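Local coordinates for possible periplasmic protein (Campylobacter jejuni, PDB 3RGC) that acts as a SurA-like periplasmic chaperone and probably has peptidyl-prolyl cis-trans isomerase activity, at residues A2-V7 / I12-I17; V34-K39 / I245-L250; I50-L55 / K95-R100; R100-K105 / D236-L241. All coordinates share one frame; numbering follows the deposited sequence.

Contact 1 of 4, residues A2-V7 / I12-I17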
# COMPACT_ATOMS: atom_id res chain seq x y z
N ALA B 2 -50.48 -6.22 18.93
CA ALA B 2 -50.46 -6.45 20.37
C ALA B 2 -49.03 -6.40 20.84
O ALA B 2 -48.10 -6.52 20.04
CB ALA B 2 -51.11 -7.80 20.75
N ILE B 3 -48.83 -6.19 22.13
CA ILE B 3 -47.48 -6.15 22.66
C ILE B 3 -47.03 -7.55 23.05
O ILE B 3 -47.71 -8.26 23.78
CB ILE B 3 -47.35 -5.17 23.84
CG1 ILE B 3 -46.16 -5.59 24.71
CG2 ILE B 3 -48.63 -5.15 24.66
CD1 ILE B 3 -45.70 -4.53 25.64
N ALA B 4 -45.87 -7.95 22.53
CA ALA B 4 -45.39 -9.31 22.70
C ALA B 4 -44.35 -9.38 23.81
O ALA B 4 -44.30 -10.35 24.58
CB ALA B 4 -44.82 -9.83 21.39
N VAL B 5 -43.51 -8.35 23.89
CA VAL B 5 -42.41 -8.32 24.85
C VAL B 5 -42.18 -6.90 25.38
O VAL B 5 -42.32 -5.91 24.66
CB VAL B 5 -41.09 -8.86 24.22
CG1 VAL B 5 -40.00 -9.03 25.28
CG2 VAL B 5 -41.33 -10.17 23.49
N VAL B 6 -41.85 -6.80 26.66
CA VAL B 6 -41.46 -5.53 27.23
C VAL B 6 -40.02 -5.73 27.66
O VAL B 6 -39.70 -6.77 28.24
CB VAL B 6 -42.33 -5.18 28.44
CG1 VAL B 6 -42.06 -3.77 28.91
CG2 VAL B 6 -43.78 -5.31 28.08
N VAL B 7 -39.16 -4.78 27.33
CA VAL B 7 -37.75 -4.83 27.69
C VAL B 7 -37.45 -3.57 28.49
O VAL B 7 -37.66 -2.46 28.01
CB VAL B 7 -36.85 -4.89 26.46
CG1 VAL B 7 -35.36 -4.97 26.87
CG2 VAL B 7 -37.23 -6.06 25.59
N ILE B 12 -42.36 -4.20 22.75
CA ILE B 12 -42.06 -4.70 21.42
C ILE B 12 -43.32 -5.37 20.93
O ILE B 12 -43.81 -6.31 21.56
CB ILE B 12 -40.95 -5.76 21.44
CG1 ILE B 12 -39.65 -5.18 21.99
CG2 ILE B 12 -40.76 -6.35 20.04
CD1 ILE B 12 -38.54 -6.21 22.20
N THR B 13 -43.86 -4.88 19.83
CA THR B 13 -45.17 -5.32 19.38
C THR B 13 -45.04 -6.43 18.37
O THR B 13 -43.98 -6.62 17.76
CB THR B 13 -45.95 -4.17 18.72
OG1 THR B 13 -45.33 -3.82 17.47
CG2 THR B 13 -45.98 -2.96 19.61
N THR B 14 -46.12 -7.17 18.18
CA THR B 14 -46.15 -8.18 17.13
C THR B 14 -45.91 -7.53 15.76
O THR B 14 -45.40 -8.17 14.84
CB THR B 14 -47.46 -8.94 17.14
OG1 THR B 14 -48.55 -8.02 17.12
CG2 THR B 14 -47.56 -9.79 18.42
N TYR B 15 -46.26 -6.25 15.65
CA TYR B 15 -46.02 -5.51 14.42
C TYR B 15 -44.52 -5.32 14.20
O TYR B 15 -44.01 -5.63 13.12
CB TYR B 15 -46.74 -4.16 14.44
N ASP B 16 -43.82 -4.84 15.22
CA ASP B 16 -42.36 -4.71 15.16
C ASP B 16 -41.69 -6.01 14.73
O ASP B 16 -40.85 -6.01 13.84
CB ASP B 16 -41.78 -4.29 16.51
CG ASP B 16 -42.32 -2.97 17.00
OD1 ASP B 16 -42.72 -2.15 16.15
OD2 ASP B 16 -42.34 -2.76 18.22
N ILE B 17 -42.05 -7.11 15.40
CA ILE B 17 -41.49 -8.42 15.09
C ILE B 17 -41.77 -8.75 13.64
O ILE B 17 -40.91 -9.25 12.92
CB ILE B 17 -42.09 -9.53 15.98
CG1 ILE B 17 -41.67 -9.34 17.43
CG2 ILE B 17 -41.63 -10.90 15.51
CD1 ILE B 17 -42.71 -9.81 18.42

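Contact 2 of 4, residues V34-K39 / I245-L250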
# COMPACT_ATOMS: atom_id res chain seq x y z
N VAL B 34 -32.99 -9.43 17.71
CA VAL B 34 -32.61 -8.10 17.24
C VAL B 34 -33.38 -7.03 18.01
O VAL B 34 -32.79 -6.08 18.54
CB VAL B 34 -32.90 -7.93 15.75
CG1 VAL B 34 -33.02 -6.45 15.40
CG2 VAL B 34 -31.82 -8.59 14.92
N LEU B 35 -34.70 -7.20 18.07
CA LEU B 35 -35.55 -6.22 18.73
C LEU B 35 -35.21 -6.10 20.22
O LEU B 35 -35.24 -5.01 20.78
CB LEU B 35 -37.03 -6.56 18.53
CG LEU B 35 -37.62 -6.17 17.17
CD1 LEU B 35 -39.04 -6.70 17.03
CD2 LEU B 35 -37.61 -4.66 17.00
N ILE B 36 -34.86 -7.22 20.85
CA ILE B 36 -34.51 -7.18 22.26
C ILE B 36 -33.24 -6.37 22.43
O ILE B 36 -33.18 -5.45 23.24
CB ILE B 36 -34.33 -8.57 22.89
CG1 ILE B 36 -35.64 -9.36 22.84
CG2 ILE B 36 -33.85 -8.46 24.31
CD1 ILE B 36 -35.62 -10.58 23.69
N ASN B 37 -32.22 -6.67 21.63
CA ASN B 37 -30.98 -5.91 21.69
C ASN B 37 -31.16 -4.43 21.31
O ASN B 37 -30.53 -3.56 21.90
CB ASN B 37 -29.90 -6.57 20.83
CG ASN B 37 -28.59 -5.81 20.86
OD1 ASN B 37 -27.78 -5.96 21.79
ND2 ASN B 37 -28.36 -4.99 19.84
N GLU B 38 -32.01 -4.13 20.32
CA GLU B 38 -32.24 -2.73 19.97
C GLU B 38 -32.83 -1.97 21.13
O GLU B 38 -32.50 -0.81 21.35
CB GLU B 38 -33.18 -2.60 18.78
CG GLU B 38 -32.51 -2.74 17.44
CD GLU B 38 -33.46 -2.44 16.31
OE1 GLU B 38 -34.58 -1.94 16.60
OE2 GLU B 38 -33.11 -2.70 15.14
N LYS B 39 -33.70 -2.61 21.90
CA LYS B 39 -34.29 -1.90 23.03
C LYS B 39 -33.26 -1.65 24.12
O LYS B 39 -33.27 -0.62 24.77
CB LYS B 39 -35.50 -2.64 23.59
CG LYS B 39 -36.63 -2.80 22.60
CD LYS B 39 -37.00 -1.47 21.98
CE LYS B 39 -38.15 -1.61 21.01
NZ LYS B 39 -38.49 -0.30 20.39
N ILE B 245 -31.64 -6.80 33.44
CA ILE B 245 -32.91 -6.22 33.01
C ILE B 245 -34.02 -7.25 32.97
O ILE B 245 -33.78 -8.44 32.76
CB ILE B 245 -32.83 -5.57 31.61
CG1 ILE B 245 -32.49 -6.62 30.56
CG2 ILE B 245 -31.82 -4.43 31.61
CD1 ILE B 245 -32.19 -6.03 29.22
N ASN B 246 -35.25 -6.78 33.17
CA ASN B 246 -36.43 -7.63 33.05
C ASN B 246 -36.96 -7.71 31.62
O ASN B 246 -37.29 -6.70 30.99
CB ASN B 246 -37.53 -7.18 34.02
CG ASN B 246 -37.55 -5.68 34.20
OD1 ASN B 246 -37.13 -4.92 33.32
ND2 ASN B 246 -38.03 -5.24 35.36
N ILE B 247 -37.02 -8.93 31.11
CA ILE B 247 -37.52 -9.22 29.78
C ILE B 247 -38.71 -10.14 29.98
O ILE B 247 -38.55 -11.30 30.36
CB ILE B 247 -36.46 -9.94 28.93
CG1 ILE B 247 -35.28 -9.01 28.62
CG2 ILE B 247 -37.09 -10.51 27.66
CD1 ILE B 247 -34.17 -9.66 27.81
N GLU B 248 -39.91 -9.63 29.75
CA GLU B 248 -41.10 -10.42 29.99
C GLU B 248 -41.88 -10.67 28.71
O GLU B 248 -42.19 -9.73 27.98
CB GLU B 248 -42.00 -9.73 31.02
CG GLU B 248 -41.31 -9.40 32.33
CD GLU B 248 -42.30 -9.06 33.43
OE1 GLU B 248 -43.51 -9.30 33.23
OE2 GLU B 248 -41.87 -8.55 34.49
N TYR B 249 -42.19 -11.93 28.45
CA TYR B 249 -43.07 -12.29 27.34
C TYR B 249 -44.51 -12.15 27.81
O TYR B 249 -44.83 -12.55 28.94
CB TYR B 249 -42.79 -13.73 26.86
CG TYR B 249 -41.47 -13.91 26.14
CD1 TYR B 249 -41.44 -14.23 24.79
CD2 TYR B 249 -40.26 -13.74 26.81
CE1 TYR B 249 -40.24 -14.39 24.13
CE2 TYR B 249 -39.05 -13.90 26.15
CZ TYR B 249 -39.04 -14.22 24.81
OH TYR B 249 -37.84 -14.39 24.15
N LEU B 250 -45.37 -11.59 26.96
CA LEU B 250 -46.78 -11.34 27.33
C LEU B 250 -47.74 -12.36 26.72
O LEU B 250 -47.46 -12.98 25.68
CB LEU B 250 -47.23 -9.92 26.93
CG LEU B 250 -46.87 -8.76 27.88
CD1 LEU B 250 -45.36 -8.63 28.05
CD2 LEU B 250 -47.47 -7.45 27.41

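Contact 3 of 4, residues I50-L55 / K95-R100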
# COMPACT_ATOMS: atom_id res chain seq x y z
N ILE B 50 -26.68 9.77 24.90
CA ILE B 50 -26.19 9.70 23.54
C ILE B 50 -27.16 10.46 22.68
O ILE B 50 -28.36 10.29 22.82
CB ILE B 50 -26.13 8.25 23.03
CG1 ILE B 50 -25.21 7.40 23.92
CG2 ILE B 50 -25.64 8.20 21.59
CD1 ILE B 50 -23.81 7.98 24.08
N VAL B 51 -26.65 11.30 21.77
CA VAL B 51 -27.51 12.02 20.83
C VAL B 51 -26.74 12.50 19.58
O VAL B 51 -25.55 12.77 19.63
CB VAL B 51 -28.20 13.23 21.52
CG1 VAL B 51 -27.20 14.32 21.79
CG2 VAL B 51 -29.32 13.75 20.66
N VAL B 52 -27.46 12.62 18.47
CA VAL B 52 -26.92 13.12 17.21
C VAL B 52 -27.74 14.32 16.64
O VAL B 52 -28.93 14.19 16.36
CB VAL B 52 -26.93 12.00 16.17
CG1 VAL B 52 -26.41 12.50 14.84
CG2 VAL B 52 -26.14 10.79 16.68
N ASN B 53 -27.08 15.47 16.48
CA ASN B 53 -27.62 16.67 15.83
C ASN B 53 -27.87 16.47 14.37
O ASN B 53 -27.28 15.60 13.73
CB ASN B 53 -26.54 17.77 15.81
CG ASN B 53 -26.39 18.44 17.10
OD1 ASN B 53 -25.31 18.45 17.66
ND2 ASN B 53 -27.47 19.01 17.60
N ASP B 54 -28.64 17.38 13.80
CA ASP B 54 -28.70 17.52 12.36
C ASP B 54 -27.36 17.95 11.78
O ASP B 54 -26.95 17.45 10.74
CB ASP B 54 -29.81 18.46 11.96
CG ASP B 54 -31.18 17.86 12.20
OD1 ASP B 54 -31.78 17.36 11.22
OD2 ASP B 54 -31.64 17.85 13.36
N LEU B 55 -26.66 18.85 12.47
CA LEU B 55 -25.33 19.28 12.01
C LEU B 55 -24.27 18.19 12.09
O LEU B 55 -23.48 18.05 11.18
CB LEU B 55 -24.84 20.54 12.73
CG LEU B 55 -25.75 21.77 12.66
CD1 LEU B 55 -25.04 22.96 13.27
CD2 LEU B 55 -26.18 22.08 11.24
N LYS B 95 -29.25 6.67 12.69
CA LYS B 95 -29.31 5.60 13.67
C LYS B 95 -27.99 4.85 13.80
O LYS B 95 -27.59 4.48 14.90
CB LYS B 95 -30.44 4.63 13.35
CG LYS B 95 -31.80 5.14 13.77
CD LYS B 95 -32.93 4.30 13.20
CE LYS B 95 -34.28 4.88 13.58
NZ LYS B 95 -35.38 4.35 12.74
N ASP B 96 -27.32 4.62 12.67
CA ASP B 96 -25.96 4.07 12.68
C ASP B 96 -25.00 4.95 13.49
O ASP B 96 -24.12 4.42 14.19
CB ASP B 96 -25.43 3.94 11.25
CG ASP B 96 -26.24 2.98 10.40
OD1 ASP B 96 -26.91 2.10 10.99
OD2 ASP B 96 -26.20 3.10 9.15
N LEU B 97 -25.14 6.26 13.38
CA LEU B 97 -24.25 7.18 14.11
C LEU B 97 -24.55 7.17 15.60
O LEU B 97 -23.64 7.25 16.42
CB LEU B 97 -24.35 8.61 13.59
CG LEU B 97 -23.83 8.92 12.19
CD1 LEU B 97 -24.31 10.30 11.74
CD2 LEU B 97 -22.31 8.84 12.15
N GLU B 98 -25.84 7.12 15.94
CA GLU B 98 -26.24 7.05 17.34
C GLU B 98 -25.64 5.78 17.94
O GLU B 98 -25.05 5.82 19.02
CB GLU B 98 -27.76 7.04 17.48
CG GLU B 98 -28.43 8.37 17.18
CD GLU B 98 -29.95 8.22 17.02
OE1 GLU B 98 -30.39 7.19 16.47
OE2 GLU B 98 -30.70 9.14 17.44
N LYS B 99 -25.78 4.67 17.22
CA LYS B 99 -25.22 3.40 17.66
C LYS B 99 -23.69 3.47 17.76
O LYS B 99 -23.10 2.92 18.69
CB LYS B 99 -25.63 2.25 16.72
CG LYS B 99 -27.10 1.83 16.81
CD LYS B 99 -27.42 0.67 15.84
CE LYS B 99 -28.91 0.38 15.74
NZ LYS B 99 -29.25 -1.01 16.18
N ARG B 100 -23.06 4.17 16.81
CA ARG B 100 -21.61 4.33 16.87
C ARG B 100 -21.19 5.18 18.07
O ARG B 100 -20.22 4.83 18.75
CB ARG B 100 -21.03 4.90 15.57
CG ARG B 100 -20.63 3.83 14.57
CD ARG B 100 -19.78 4.38 13.43
NE ARG B 100 -20.57 5.14 12.46
CZ ARG B 100 -21.43 4.60 11.61
NH1 ARG B 100 -21.63 3.28 11.60
NH2 ARG B 100 -22.10 5.37 10.76
O HOH W 1 -30.28 11.37 18.72

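Contact 4 of 4, residues R100-K105 / D236-L241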
# COMPACT_ATOMS: atom_id res chain seq x y z
N ARG B 100 -23.06 4.17 16.81
CA ARG B 100 -21.61 4.33 16.87
C ARG B 100 -21.19 5.18 18.07
O ARG B 100 -20.22 4.83 18.75
CB ARG B 100 -21.03 4.90 15.57
CG ARG B 100 -20.63 3.83 14.57
CD ARG B 100 -19.78 4.38 13.43
NE ARG B 100 -20.57 5.14 12.46
CZ ARG B 100 -21.43 4.60 11.61
NH1 ARG B 100 -21.63 3.28 11.60
NH2 ARG B 100 -22.10 5.37 10.76
N LYS B 101 -21.90 6.28 18.33
CA LYS B 101 -21.61 7.07 19.53
C LYS B 101 -21.75 6.20 20.80
O LYS B 101 -20.93 6.28 21.71
CB LYS B 101 -22.50 8.31 19.63
CG LYS B 101 -22.02 9.53 18.85
CD LYS B 101 -22.87 10.75 19.16
CE LYS B 101 -22.18 12.04 18.77
NZ LYS B 101 -22.79 13.22 19.47
N LEU B 102 -22.78 5.35 20.82
CA LEU B 102 -23.07 4.50 21.98
C LEU B 102 -21.92 3.54 22.27
O LEU B 102 -21.45 3.45 23.40
CB LEU B 102 -24.38 3.71 21.75
CG LEU B 102 -24.62 2.57 22.76
CD1 LEU B 102 -24.73 3.14 24.16
CD2 LEU B 102 -25.85 1.71 22.42
N TYR B 103 -21.47 2.84 21.24
CA TYR B 103 -20.36 1.91 21.40
C TYR B 103 -19.00 2.60 21.67
O TYR B 103 -18.14 2.02 22.32
CB TYR B 103 -20.29 0.94 20.22
CG TYR B 103 -21.50 0.05 20.16
CD1 TYR B 103 -21.73 -0.87 21.15
CD2 TYR B 103 -22.41 0.15 19.13
CE1 TYR B 103 -22.84 -1.68 21.12
CE2 TYR B 103 -23.53 -0.65 19.10
CZ TYR B 103 -23.74 -1.57 20.10
OH TYR B 103 -24.85 -2.39 20.07
N GLU B 104 -18.82 3.81 21.17
CA GLU B 104 -17.62 4.58 21.53
C GLU B 104 -17.65 4.90 23.01
O GLU B 104 -16.67 4.70 23.71
CB GLU B 104 -17.58 5.93 20.81
CG GLU B 104 -17.50 5.92 19.31
CD GLU B 104 -17.75 7.31 18.73
OE1 GLU B 104 -17.59 8.31 19.48
OE2 GLU B 104 -18.13 7.41 17.54
N LYS B 105 -18.77 5.44 23.48
CA LYS B 105 -18.95 5.77 24.89
C LYS B 105 -18.68 4.54 25.76
O LYS B 105 -17.88 4.58 26.69
CB LYS B 105 -20.39 6.28 25.11
CG LYS B 105 -20.71 6.72 26.53
CD LYS B 105 -19.84 7.91 26.94
CE LYS B 105 -20.30 8.51 28.25
NZ LYS B 105 -19.37 9.58 28.75
N ASP B 236 -19.11 -8.04 27.07
CA ASP B 236 -19.28 -8.24 28.49
C ASP B 236 -20.24 -7.22 29.09
O ASP B 236 -21.06 -7.55 29.96
CB ASP B 236 -17.92 -8.17 29.19
CG ASP B 236 -18.03 -8.23 30.71
OD1 ASP B 236 -18.16 -9.34 31.26
OD2 ASP B 236 -17.98 -7.15 31.34
N TYR B 237 -20.15 -5.99 28.62
CA TYR B 237 -20.99 -4.92 29.12
C TYR B 237 -22.46 -5.25 28.85
O TYR B 237 -23.32 -5.06 29.72
CB TYR B 237 -20.61 -3.59 28.46
CG TYR B 237 -21.40 -2.40 28.96
CD1 TYR B 237 -20.91 -1.58 29.97
CD2 TYR B 237 -22.65 -2.10 28.42
CE1 TYR B 237 -21.65 -0.50 30.42
CE2 TYR B 237 -23.38 -1.03 28.86
CZ TYR B 237 -22.88 -0.23 29.87
OH TYR B 237 -23.61 0.84 30.30
N PHE B 238 -22.74 -5.75 27.65
CA PHE B 238 -24.10 -6.17 27.30
C PHE B 238 -24.56 -7.51 27.90
O PHE B 238 -25.74 -7.67 28.19
CB PHE B 238 -24.37 -6.08 25.80
CG PHE B 238 -24.53 -4.66 25.32
CD1 PHE B 238 -25.66 -3.94 25.63
CD2 PHE B 238 -23.52 -4.03 24.62
CE1 PHE B 238 -25.80 -2.62 25.23
CE2 PHE B 238 -23.65 -2.72 24.22
CZ PHE B 238 -24.79 -2.01 24.52
N ASP B 239 -23.64 -8.44 28.13
CA ASP B 239 -24.00 -9.66 28.87
C ASP B 239 -24.49 -9.31 30.27
O ASP B 239 -25.57 -9.74 30.68
CB ASP B 239 -22.84 -10.64 28.99
CG ASP B 239 -22.35 -11.12 27.65
OD1 ASP B 239 -23.15 -11.09 26.69
OD2 ASP B 239 -21.15 -11.50 27.56
N LYS B 240 -23.68 -8.55 31.00
CA LYS B 240 -24.05 -8.13 32.34
C LYS B 240 -25.39 -7.41 32.32
O LYS B 240 -26.13 -7.42 33.30
CB LYS B 240 -22.99 -7.20 32.93
CG LYS B 240 -21.69 -7.88 33.35
CD LYS B 240 -20.78 -6.89 34.05
CE LYS B 240 -19.51 -7.54 34.56
NZ LYS B 240 -18.63 -6.54 35.23
N LEU B 241 -25.69 -6.76 31.20
CA LEU B 241 -26.91 -5.98 31.10
C LEU B 241 -28.09 -6.91 30.82
O LEU B 241 -29.16 -6.76 31.41
CB LEU B 241 -26.79 -4.94 30.00
CG LEU B 241 -27.72 -3.74 30.16
CD1 LEU B 241 -27.48 -3.10 31.51
CD2 LEU B 241 -27.51 -2.75 29.03

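Contact 1 of 4, residues A2-V7 / I12-I17
A4 and V5 both turn their backbone N-H groups onto I12 O, the mark of a classic beta bulge in the hairpin of strands 3-7 and 10-13. That oxygen takes A4 N at 2.8 Å and V5 N at 3.1 Å, both in its carbonyl plane, while I12 N returns a bond to V5 O. The extra residue moves the register by one between the I3-T13 and V5-I12 pairs. Traced outward, the I12 side chain has its CB 3.5 Å from V5 O and facing V5 CB on the same side of the sheet; CG1 still lies near V5 O; CD1 meets V7 CG2 at 3.6 Å. With CG1 anti to the carbonyl carbon (chi1 -61°) and the chain extended beyond, the end methyl reaches past V5 to V7. The other branch, CG2, packs on L35 of helix 30-48. Where the strand gives way to helix 14-23, T13 is the N-cap and forms a capping box with D16: T13 OG1 accepts from D16 N, and T13 N meets D16 OD2 from above the carboxylate plane. A4 CB touches I17 CD1 at 3.6 Å, tying the bulge to that first helical turn. Beside it, A2 and T14 are joined twice: T14 N gives to A2 O at 2.8 Å, and A2 N points almost straight (175°) at T14 OG1, 3.2 Å away.

Contact 2 of 4, residues V34-K39 / I245-L250
I36 and I247 have nearly the same first torsion, chi1 -63° and -68°, yet each offers a different branch to the other. On I36 this setting puts CG2 anti to the backbone N, and that branch methyl makes the touch. On I247 the same setting puts CG1 anti to the carbonyl carbon, and because the chain stays extended (chi2 178°) its CD1 is carried out toward the helix. I36 CG2 and I247 CD1 meet at 3.7 Å, with the two side chains crossing at about a right angle. This small apolar touch near the protein surface is the main part of a contact that buries 114 Å² in all. The second branch of I36 runs another way: its CD1 comes within 4.4 Å of Y249 OH, a loose approach to the end of the tyrosine. I247 and Y249, two residues apart on strand 247-249, thus both reach the helix. The strand is the third of a small antiparallel sheet, hydrogen-bonded to strand 3-7 through the A4-L250 and V6-E248 pairs, so the C-terminal end of the chain completes a sheet begun at the N terminus. This return of the C-terminal segment to the N-terminal domain is also seen in SurA. Helix 30-48 packs against the sheet: K39 touches V7, E10 and I12, and Y249 and I245 reach L32 and M40 of the same helix. I247 also packs on V5 of the central strand.

Contact 3 of 4, residues I50-L55 / K95-R100
V52 lays its CG2 methyl against the aliphatic part of E98, 3.4 Å from E98 CG, with the two side chains meeting at a slant. The valine's chi1 of 179° sets CG2 beside its own backbone N, from where the methyl also reaches 3.8 Å from E98 N and 4.2 Å from L97 CB. It therefore sits on the backbone of helix 86-107 as well as on its side chains. E98 has a divided role. Its CH2 groups pack on V52, while its extended chain takes the carboxylate on to a water, which donates to E98 OE2 at 2.6 Å and accepts from V52 N at 3.1 Å. The peptide N-H of the connecting loop is satisfied in this way without touching the helix directly. Two residues before V52, I50 brings its CG2 to 3.6 Å from E98 O. Around the contact, M45 of helix 30-48 packs on I50 and E98, L97 turns to L57 and A60 of helix 54-67, and K101 NZ bonds to V51 O. The loop linking helices 30-48 and 54-67 is thus laid along helix 86-107, within the helical SurA-type N-terminal domain.

Contact 4 of 4, residues R100-K105 / D236-L241
Y103 and F238 supply the aromatic part of the contact, meeting rim to rim: Y103 CE1 lies 3.4 Å from F238 CE2, and the ring centroids are 5.8 Å apart. The planes are turned 64° against each other and neither ring covers the other's face. F238 CE2 arrives at the tyrosine's edge, near its plane, whereas Y103 CE1 comes to the phenylalanine ring obliquely. Both rings stand with CG anti to the carbonyl carbon, chi1 -65° for Y103 and -73° for F238, and reach from their own helix toward the other. On F238, one face is covered from within its own helix by Y237 CD2, 4.2 Å above the ring and over its centre. The aliphatic share is lighter: L102 CD2 stands at the edge of the F238 ring, 4.4 Å from CZ. These few side chains join helix 86-107, of the SurA-type N-terminal domain, to the long helix 218-244 that follows the last strand of the four-stranded sheet. M40 of helix 30-48 and I106 of helix 86-107 also pack on F238, so this ring of helix 218-244 is met by two other helices; Y103 touches R230 and I234 as well. Among polar groups, Y237 OH is hydrogen-bonded to Q44 OE1 of helix 30-48.

From the N terminus, contact 1 closes first, over the short hairpin turn, before any other opens. Contact 2 opens next, on helix 30-48, and closes last, when the chain returns as strand 247-249 beside strand 3-7; contacts 1 and 2 therefore meet on one small sheet. Within the wide loop of contact 2 lie the other two. Contact 3 closes the largely helical excursion of residues 56-94 back on helix 86-107; contact 4 then starts from the same helix, sharing R100, and ends on helix 218-244, with the four-stranded sheet lying in its loop. Contacts 3 and 4 touch through I50 and K101, while E38 and K99 link contacts 2 and 3.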